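Side-chain contacts in C-1-tetrahydrofolate synthase, cytoplasmic, putative (Trypanosoma brucei, PDB 4CJX), which probably interconverts one-carbon forms of tetrahydrofolate, as an NADP-dependent methylenetetrahydrofolate dehydrogenase and methenyltetrahydrofolate cyclohydrolase working as a homodimer: residues 71-76 with 119-124; 84-89 with 306-311. One frame throughout, in Å; residues are numbered along the deposited sequence.

Interaction 1 of 2, residues 71-76 with 119-124. With 9L9 ((2S)-2-[[4-[[2,4-bis(azanyl)-6-oxidanylidene-1H-pyrimidin-5-yl]carbamoylamino]phenyl]carbonylamino]pentanedioic acid), chain G.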
loop_
_atom_site.group_PDB
_atom_site.type_symbol
_atom_site.label_atom_id
_atom_site.label_comp_id
_atom_site.label_asym_id
_atom_site.label_seq_id
_atom_site.Cartn_x
_atom_site.Cartn_y
_atom_site.Cartn_z
ATOM N N GLN B 71 12.338 -9.123 -23.918
ATOM C CA GLN B 71 11.999 -9.177 -25.343
ATOM C C GLN B 71 10.810 -10.081 -25.609
ATOM O O GLN B 71 9.885 -9.704 -26.357
ATOM C CB GLN B 71 13.184 -9.643 -26.183
ATOM C CG GLN B 71 14.243 -8.567 -26.347
ATOM C CD GLN B 71 15.312 -8.973 -27.326
ATOM O OE1 GLN B 71 15.376 -10.123 -27.741
ATOM N NE2 GLN B 71 16.145 -8.020 -27.729
ATOM N N THR B 72 10.835 -11.276 -25.010
ATOM C CA THR B 72 9.733 -12.199 -25.145
ATOM C C THR B 72 8.422 -11.604 -24.659
ATOM O O THR B 72 7.415 -11.736 -25.340
ATOM C CB THR B 72 9.975 -13.489 -24.356
ATOM O OG1 THR B 72 11.162 -14.099 -24.841
ATOM C CG2 THR B 72 8.817 -14.457 -24.508
ATOM N N TYR B 73 8.421 -10.976 -23.487
ATOM C CA TYR B 73 7.156 -10.513 -22.911
ATOM C C TYR B 73 6.571 -9.351 -23.717
ATOM O O TYR B 73 5.385 -9.292 -23.963
ATOM C CB TYR B 73 7.308 -10.150 -21.425
ATOM C CG TYR B 73 7.928 -11.246 -20.568
ATOM C CD1 TYR B 73 7.720 -12.596 -20.849
ATOM C CD2 TYR B 73 8.721 -10.929 -19.454
ATOM C CE1 TYR B 73 8.288 -13.591 -20.055
ATOM C CE2 TYR B 73 9.291 -11.925 -18.652
ATOM C CZ TYR B 73 9.067 -13.253 -18.965
ATOM O OH TYR B 73 9.644 -14.273 -18.221
ATOM N N VAL B 74 7.416 -8.435 -24.147
ATOM C CA VAL B 74 6.983 -7.389 -25.063
ATOM C C VAL B 74 6.401 -7.956 -26.376
ATOM O O VAL B 74 5.310 -7.537 -26.794
ATOM C CB VAL B 74 8.137 -6.420 -25.327
ATOM C CG1 VAL B 74 7.821 -5.482 -26.460
ATOM C CG2 VAL B 74 8.409 -5.610 -24.068
ATOM N N ARG B 75 7.109 -8.899 -27.011
ATOM C CA ARG B 75 6.616 -9.511 -28.237
ATOM C C ARG B 75 5.230 -10.119 -27.993
ATOM O O ARG B 75 4.341 -9.977 -28.823
ATOM C CB ARG B 75 7.604 -10.560 -28.779
ATOM C CG ARG B 75 7.213 -11.172 -30.123
ATOM C CD ARG B 75 8.354 -11.942 -30.793
ATOM N NE ARG B 75 8.906 -13.003 -29.951
ATOM C CZ ARG B 75 10.041 -12.897 -29.266
ATOM N NH1 ARG B 75 10.745 -11.775 -29.330
ATOM N NH2 ARG B 75 10.469 -13.903 -28.516
ATOM N N LEU B 76 5.031 -10.757 -26.847
ATOM C CA LEU B 76 3.746 -11.398 -26.607
ATOM C C LEU B 76 2.625 -10.358 -26.431
ATOM O O LEU B 76 1.500 -10.557 -26.883
ATOM C CB LEU B 76 3.821 -12.344 -25.405
ATOM C CG LEU B 76 4.667 -13.618 -25.557
ATOM C CD1 LEU B 76 4.841 -14.270 -24.176
ATOM C CD2 LEU B 76 4.082 -14.617 -26.553
ATOM N N VAL B 119 3.293 1.370 -21.732
ATOM C CA VAL B 119 3.940 0.352 -20.928
ATOM C C VAL B 119 5.458 0.532 -21.044
ATOM O O VAL B 119 6.032 0.468 -22.145
ATOM C CB VAL B 119 3.531 -1.061 -21.401
ATOM C CG1 VAL B 119 4.434 -2.147 -20.796
ATOM C CG2 VAL B 119 2.078 -1.363 -21.069
ATOM N N VAL B 120 6.113 0.751 -19.911
ATOM C CA VAL B 120 7.572 0.840 -19.885
ATOM C C VAL B 120 8.058 -0.479 -19.277
ATOM O O VAL B 120 7.956 -0.679 -18.077
ATOM C CB VAL B 120 8.075 2.067 -19.071
ATOM C CG1 VAL B 120 9.597 2.057 -18.929
ATOM C CG2 VAL B 120 7.586 3.377 -19.693
ATOM N N GLN B 121 8.559 -1.380 -20.117
ATOM C CA GLN B 121 8.944 -2.719 -19.664
ATOM C C GLN B 121 10.100 -2.668 -18.647
ATOM O O GLN B 121 11.125 -2.056 -18.875
ATOM C CB GLN B 121 9.271 -3.622 -20.862
ATOM C CG GLN B 121 9.416 -5.108 -20.538
ATOM C CD GLN B 121 8.118 -5.817 -20.184
ATOM O OE1 GLN B 121 7.021 -5.406 -20.578
ATOM N NE2 GLN B 121 8.245 -6.917 -19.461
ATOM N N LEU B 122 9.865 -3.273 -17.488
ATOM C CA LEU B 122 10.856 -3.350 -16.433
ATOM C C LEU B 122 11.494 -4.745 -16.470
ATOM O O LEU B 122 10.841 -5.720 -16.875
ATOM C CB LEU B 122 10.184 -3.113 -15.062
ATOM C CG LEU B 122 9.240 -1.917 -14.886
ATOM C CD1 LEU B 122 8.629 -1.895 -13.487
ATOM C CD2 LEU B 122 9.981 -0.626 -15.163
ATOM N N PRO B 123 12.731 -4.875 -15.976
ATOM C CA PRO B 123 13.512 -3.820 -15.328
ATOM C C PRO B 123 14.108 -2.850 -16.346
ATOM O O PRO B 123 14.384 -3.235 -17.481
ATOM C CB PRO B 123 14.620 -4.598 -14.595
ATOM C CG PRO B 123 14.753 -5.881 -15.360
ATOM C CD PRO B 123 13.367 -6.207 -15.837
ATOM N N LEU B 124 14.252 -1.596 -15.939
ATOM C CA LEU B 124 15.034 -0.615 -16.682
ATOM C C LEU B 124 16.533 -0.820 -16.410
ATOM O O LEU B 124 16.905 -1.456 -15.430
ATOM C CB LEU B 124 14.600 0.795 -16.300
ATOM C CG LEU B 124 13.238 1.209 -16.870
ATOM C CD1 LEU B 124 12.755 2.492 -16.201
ATOM C CD2 LEU B 124 13.298 1.372 -18.394
HETATM N N2A 9L9 G . 6.107 -2.491 -17.186
HETATM N N1 9L9 G . 7.082 -4.645 -16.670
HETATM C C2 9L9 G . 5.960 -3.926 -16.910
HETATM N N3 9L9 G . 4.686 -4.490 -16.887
HETATM C C4 9L9 G . 4.709 -5.863 -16.607
HETATM O O4A 9L9 G . 3.586 -6.342 -16.582
HETATM N N5A 9L9 G . 5.804 -8.009 -16.244
HETATM C C5 9L9 G . 5.852 -6.630 -16.343
HETATM C C6 9L9 G . 7.038 -5.968 -16.409
HETATM N N7 9L9 G . 8.287 -6.685 -16.151
HETATM O O8A 9L9 G . 5.082 -8.397 -18.372
HETATM N N9 9L9 G . 5.528 -10.131 -17.008
HETATM C C1B 9L9 G . 5.188 -11.166 -17.832
HETATM C C2B 9L9 G . 5.555 -12.463 -17.421
HETATM C C3B 9L9 G . 5.274 -13.589 -18.197
HETATM C C4B 9L9 G . 4.614 -13.466 -19.422
HETATM C C5B 9L9 G . 4.199 -12.173 -19.812
HETATM C C6B 9L9 G . 4.490 -11.041 -19.040
HETATM C C7B 9L9 G . 4.251 -14.704 -20.222
HETATM O O7B 9L9 G . 3.262 -14.642 -20.911
HETATM C CAW 9L9 G . 5.472 -8.803 -17.290
HETATM N N 9L9 G . 4.933 -15.865 -20.114
HETATM C CA 9L9 G . 4.570 -17.118 -20.766
HETATM C C 9L9 G . 3.954 -18.023 -19.724
HETATM O OXT 9L9 G . 4.253 -17.801 -18.542
HETATM C CB 9L9 G . 5.734 -17.902 -21.321
HETATM C CG 9L9 G . 6.891 -17.002 -21.707
HETATM C CD 9L9 G . 7.821 -17.773 -22.590
HETATM O OE1 9L9 G . 7.361 -18.260 -23.622
HETATM O OE2 9L9 G . 9.007 -17.894 -22.252
HETATM O O 9L9 G . 3.196 -18.969 -20.047
#
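Gln121 reaches from segment 119-124 to Val74 and Tyr73 on helix 68-83. Its CG leaves anti to the backbone N (chi1 -168°), and the chain then bends at chi2 (71°). Val74 CG2 lies alongside this chain, 3.7 Å from Gln121 CG. The two side chains run past each other in opposite directions. The Gln121 side chain crosses that of Tyr73 at about a right angle, with NE2 at the ring edge, 3.9 Å from Tyr73 CB. The amide plane is turned 57° from the ring. Gln121 OE1 is hydrogen-bonded to Lys77 NZ, which also binds 9L9.

The inhibitor occupies one face of the Tyr73 ring. Its phenyl carbon C2B sits 3.8 Å above the ring plane, over the centre. The diaminopyrimidine end is read by backbone atoms of 119-124. Val120 O accepts from N2A of 9L9 at 2.7 Å. Leu122 N donates to N1 of 9L9 in a nearly straight bond, and Leu122 O accepts from N7 of 9L9 at 2.8 Å. Gln121 NE2 also approaches N7 of 9L9, at 3.3 Å. Both segments line the inhibitor pocket, probably also the folate site. The contact between the segments is van der Waals. Lys77 holds Gln121 OE1, and main-chain donors and acceptors fix the heterocycle, while the tyrosine face receives the phenyl ring.

Interaction 2 of 2, residues 84-89 with 306-311; sequences CGFRNF and KNTLTM
Phe86 meets Thr308 and Leu309 of helix 296-316 with the CD2-CE2-CZ side of its ring. Its CB points toward that helix but does not touch it. CG stands anti to the carbonyl carbon (chi1 -70°), and this carries the ring across to the helix. CD1 and CE1 lie on the side away from Thr308. CD2 comes within 4.0 Å of Thr308 CG2. The next atom, CE2, makes the closest approach, 3.7 Å from Thr308 CG2 and 3.8 Å from Thr308 CB. At the tip, CZ reaches Leu309 CB at 4.3 Å, an apolar contact looser than the one with Thr308. The two helix residues approach the ring obliquely.

Phe86 follows a Schellman motif that ends helix 68-83. Gly85 supplies the positive phi (91°), and the chain then passes through Phe86 into strand 87-93, an outermost strand of the three-stranded parallel sheet. The contact therefore ties the link between a helix and a strand of the catalytic domain to helix 296-316, the last helix of the chain. By sequence that helix belongs with the NAD(P)-binding part, yet it packs here against catalytic-domain residues.

Thr308 shows the ring its carbon side. With OG1 beside the backbone N (chi1 -59°), methyl CG2 stands anti to that N and faces the ring. OG1 is hydrogen-bonded with Ser117 OG and Leu304 O. Thr308 is buried, and these two bonds satisfy its hydroxyl. Val45 and Leu41 of helix 30-51 extend the apolar cluster: Val45 touches Phe86, and Leu41 touches Leu309.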
loop_
_atom_site.group_PDB
_atom_site.type_symbol
_atom_site.label_atom_id
_atom_site.label_comp_id
_atom_site.label_asym_id
_atom_site.label_seq_id
_atom_site.Cartn_x
_atom_site.Cartn_y
_atom_site.Cartn_z
ATOM N N CYS B 84 -6.253 -8.702 -30.963
ATOM C CA CYS B 84 -7.529 -8.186 -30.462
ATOM C C CYS B 84 -8.047 -6.912 -31.191
ATOM O O CYS B 84 -9.103 -6.367 -30.847
ATOM C CB CYS B 84 -7.453 -7.986 -28.944
ATOM S SG CYS B 84 -7.175 -9.561 -28.054
ATOM N N GLY B 85 -7.321 -6.457 -32.208
ATOM C CA GLY B 85 -7.739 -5.280 -32.974
ATOM C C GLY B 85 -7.199 -3.958 -32.471
ATOM O O GLY B 85 -7.665 -2.888 -32.893
ATOM N N PHE B 86 -6.209 -4.019 -31.585
ATOM C CA PHE B 86 -5.566 -2.822 -31.065
ATOM C C PHE B 86 -4.535 -2.339 -32.070
ATOM O O PHE B 86 -4.075 -3.112 -32.910
ATOM C CB PHE B 86 -4.814 -3.128 -29.765
ATOM C CG PHE B 86 -5.692 -3.421 -28.579
ATOM C CD1 PHE B 86 -6.927 -4.044 -28.709
ATOM C CD2 PHE B 86 -5.249 -3.098 -27.317
ATOM C CE1 PHE B 86 -7.705 -4.304 -27.602
ATOM C CE2 PHE B 86 -6.019 -3.368 -26.203
ATOM C CZ PHE B 86 -7.255 -3.961 -26.351
ATOM N N ARG B 87 -4.155 -1.069 -31.948
ATOM C CA ARG B 87 -2.988 -0.521 -32.635
ATOM C C ARG B 87 -1.775 -0.557 -31.705
ATOM O O ARG B 87 -1.913 -0.264 -30.525
ATOM C CB ARG B 87 -3.246 0.935 -33.033
ATOM C CG ARG B 87 -2.262 1.462 -34.060
ATOM C CD ARG B 87 -2.159 2.978 -34.010
ATOM N NE ARG B 87 -1.394 3.507 -35.139
ATOM N N ASN B 88 -0.597 -0.890 -32.238
ATOM C CA ASN B 88 0.649 -0.928 -31.447
ATOM C C ASN B 88 1.550 0.261 -31.775
ATOM O O ASN B 88 1.708 0.623 -32.944
ATOM C CB ASN B 88 1.435 -2.210 -31.733
ATOM C CG ASN B 88 0.994 -3.392 -30.876
ATOM O OD1 ASN B 88 1.016 -3.336 -29.644
ATOM N ND2 ASN B 88 0.603 -4.482 -31.539
ATOM N N PHE B 89 2.140 0.853 -30.741
ATOM C CA PHE B 89 3.231 1.817 -30.874
ATOM C C PHE B 89 4.399 1.202 -30.134
ATOM O O PHE B 89 4.470 1.226 -28.908
ATOM C CB PHE B 89 2.893 3.162 -30.246
ATOM C CG PHE B 89 1.705 3.829 -30.845
ATOM C CD1 PHE B 89 0.425 3.446 -30.479
ATOM C CD2 PHE B 89 1.862 4.866 -31.771
ATOM C CE1 PHE B 89 -0.686 4.076 -31.029
ATOM C CE2 PHE B 89 0.758 5.490 -32.336
ATOM C CZ PHE B 89 -0.520 5.094 -31.958
ATOM N N LYS B 306 -7.040 -5.570 -21.175
ATOM C CA LYS B 306 -8.260 -5.156 -20.490
ATOM C C LYS B 306 -8.149 -3.697 -19.973
ATOM O O LYS B 306 -8.998 -2.860 -20.291
ATOM C CB LYS B 306 -8.612 -6.158 -19.379
ATOM C CG LYS B 306 -10.016 -5.976 -18.823
ATOM C CD LYS B 306 -10.415 -7.126 -17.920
ATOM C CE LYS B 306 -11.855 -6.993 -17.425
ATOM N NZ LYS B 306 -12.032 -7.700 -16.110
ATOM N N ASN B 307 -7.092 -3.394 -19.222
ATOM C CA ASN B 307 -6.842 -2.038 -18.747
ATOM C C ASN B 307 -6.887 -1.040 -19.908
ATOM O O ASN B 307 -7.507 0.015 -19.821
ATOM C CB ASN B 307 -5.476 -1.912 -18.065
ATOM C CG ASN B 307 -5.414 -2.580 -16.709
ATOM O OD1 ASN B 307 -6.369 -3.209 -16.268
ATOM N ND2 ASN B 307 -4.272 -2.459 -16.046
ATOM N N THR B 308 -6.229 -1.414 -21.002
ATOM C CA THR B 308 -6.115 -0.559 -22.169
ATOM C C THR B 308 -7.475 -0.293 -22.829
ATOM O O THR B 308 -7.784 0.850 -23.194
ATOM C CB THR B 308 -5.120 -1.187 -23.172
ATOM O OG1 THR B 308 -3.829 -1.349 -22.537
ATOM C CG2 THR B 308 -5.012 -0.342 -24.416
ATOM N N LEU B 309 -8.298 -1.331 -22.949
ATOM C CA LEU B 309 -9.658 -1.167 -23.464
ATOM C C LEU B 309 -10.503 -0.310 -22.522
ATOM O O LEU B 309 -11.262 0.529 -22.987
ATOM C CB LEU B 309 -10.326 -2.523 -23.703
ATOM C CG LEU B 309 -11.708 -2.534 -24.361
ATOM C CD1 LEU B 309 -11.695 -1.947 -25.765
ATOM C CD2 LEU B 309 -12.226 -3.963 -24.395
ATOM N N THR B 310 -10.356 -0.509 -21.210
ATOM C CA THR B 310 -11.017 0.350 -20.227
ATOM C C THR B 310 -10.572 1.807 -20.388
ATOM O O THR B 310 -11.415 2.725 -20.416
ATOM C CB THR B 310 -10.820 -0.159 -18.788
ATOM O OG1 THR B 310 -11.383 -1.471 -18.685
ATOM C CG2 THR B 310 -11.516 0.723 -17.796
ATOM N N MET B 311 -9.268 2.026 -20.557
ATOM C CA MET B 311 -8.738 3.392 -20.751
ATOM C C MET B 311 -9.229 3.989 -22.084
ATOM O O MET B 311 -9.627 5.152 -22.146
ATOM C CB MET B 311 -7.205 3.400 -20.643
ATOM C CG MET B 311 -6.702 3.017 -19.246
ATOM S SD MET B 311 -5.176 2.020 -19.215
ATOM C CE MET B 311 -3.982 3.343 -19.307
#

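Helix 68-83 joins the two contacts. Interaction 1 uses its first half, and interaction 2 begins where it ends and strand 87-93 follows. Both reach the same three-stranded parallel sheet, interaction 1 at the end of strand 117-120 and interaction 2 just before strand 87-93, the two outermost strands. Their centres are 16 Å apart and their nearest atoms about 6 Å, so they do not touch. Interaction 1 lines the 9L9 pocket. There the Tyr73 side chain is about 4 Å from that of Thr259, which binds NADP in a structure of this protein. Interaction 2 stands back from the pocket, with the side chain of Thr308 about 11 Å from 9L9.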